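Local coordinates for protein PrgA (Enterococcus faecalis, PDB 6Z9K) that provides surface exclusion against unwanted conjugation, extending far from the enterococcal cell wall, and carries the metal-binding CAP domain described here, at residues 175-178 against 179-182. Sequence-based numbering, arbitrary orientation.
Sequences LFDD and GRLG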
# COMPACT_ATOMS: atom_id res chain seq x y z
N LEU A 175 -2.91 -7.11 6.16
CA LEU A 175 -1.94 -7.91 6.96
C LEU A 175 -2.66 -8.78 7.99
O LEU A 175 -2.10 -9.84 8.30
CB LEU A 175 -0.97 -6.95 7.66
CG LEU A 175 -0.09 -6.16 6.73
CD1 LEU A 175 0.66 -5.08 7.50
CD2 LEU A 175 0.90 -7.03 6.02
N PHE A 176 -3.78 -8.36 8.57
CA PHE A 176 -4.35 -9.04 9.76
C PHE A 176 -5.79 -9.50 9.60
O PHE A 176 -6.30 -10.09 10.56
CB PHE A 176 -4.22 -8.16 11.00
CG PHE A 176 -2.87 -7.58 11.21
CD1 PHE A 176 -1.74 -8.41 11.32
CD2 PHE A 176 -2.72 -6.23 11.41
CE1 PHE A 176 -0.49 -7.85 11.53
CE2 PHE A 176 -1.47 -5.69 11.61
CZ PHE A 176 -0.35 -6.49 11.69
N ASP A 177 -6.47 -9.21 8.48
CA ASP A 177 -7.90 -9.56 8.36
C ASP A 177 -8.18 -10.01 6.95
O ASP A 177 -9.27 -9.69 6.45
CB ASP A 177 -8.78 -8.41 8.82
CG ASP A 177 -10.20 -8.85 9.04
OD1 ASP A 177 -10.40 -10.06 9.31
OD2 ASP A 177 -11.08 -7.99 8.93
N ASP A 178 -7.26 -10.76 6.34
CA ASP A 178 -7.35 -11.10 4.89
C ASP A 178 -7.90 -12.52 4.69
O ASP A 178 -7.75 -13.01 3.61
CB ASP A 178 -5.98 -11.01 4.24
CG ASP A 178 -5.96 -10.76 2.78
OD1 ASP A 178 -6.89 -10.04 2.32
OD2 ASP A 178 -5.02 -11.26 2.11
N GLY A 179 -8.48 -13.15 5.69
CA GLY A 179 -8.81 -14.60 5.61
C GLY A 179 -10.01 -14.84 4.71
O GLY A 179 -10.10 -15.95 4.16
N ARG A 180 -10.90 -13.87 4.53
CA ARG A 180 -12.08 -14.09 3.64
C ARG A 180 -11.66 -13.96 2.17
O ARG A 180 -12.48 -14.25 1.29
CB ARG A 180 -13.23 -13.20 4.10
CG ARG A 180 -13.76 -13.56 5.49
CD ARG A 180 -14.79 -12.58 6.06
NE ARG A 180 -14.28 -11.21 6.06
CZ ARG A 180 -13.39 -10.71 6.95
NH1 ARG A 180 -12.96 -9.47 6.81
NH2 ARG A 180 -12.92 -11.48 7.93
N LEU A 181 -10.39 -13.67 1.90
CA LEU A 181 -9.84 -13.44 0.53
C LEU A 181 -8.64 -14.38 0.34
O LEU A 181 -7.71 -14.07 -0.52
CB LEU A 181 -9.48 -11.96 0.43
CG LEU A 181 -10.67 -10.98 0.45
CD1 LEU A 181 -10.19 -9.55 0.63
CD2 LEU A 181 -11.51 -11.11 -0.82
N GLY A 182 -8.60 -15.42 1.18
CA GLY A 182 -7.60 -16.49 1.18
C GLY A 182 -6.19 -15.99 1.41
O GLY A 182 -5.27 -16.58 0.86
O HOH W 1 -9.38 -12.70 8.47
O HOH W 2 -10.97 -11.01 4.90
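Asp178 and Leu181 close a 3-10-like turn just beyond helix 160-176, Leu181 N giving its hydrogen to Asp178 O at 3.2 Å. Next to this turn Asp177 and Arg180 form an end-on salt bridge, NH2 to OD1 and NH1 to OD2, both 3.2 Å. Asp177 meets the guanidinium edge, CG in its plane, with the carboxylate turned 55° against it; the NH1-H...OD2 bond is nearly straight (171°) but meets OD2 from above the carboxylate plane. A bend at chi3 folds the arginine chain back toward the aspartate. One water joins Asp177 OD1 to Gly179 N; a second, 2.7 Å from Asp177 O, accepts from Arg180 N and sits over one guanidinium face. The Asp178 side chain, with CG anti to the backbone N (chi1 -155°), brings OD1 to 3.7 Å from Leu181 CB, while OD1 and OD2 accept hydrogen bonds from His185 ND1 and Leu186 N at the start of helix 184-189. Because His185 is a magnesium ligand, Asp178 is a second-shell residue that probably helps fix the imidazole's rotation and makes it a more electron-rich ligand, whereas the Asp177-Arg180 pair and the waters link the helix end to the turn at the surface.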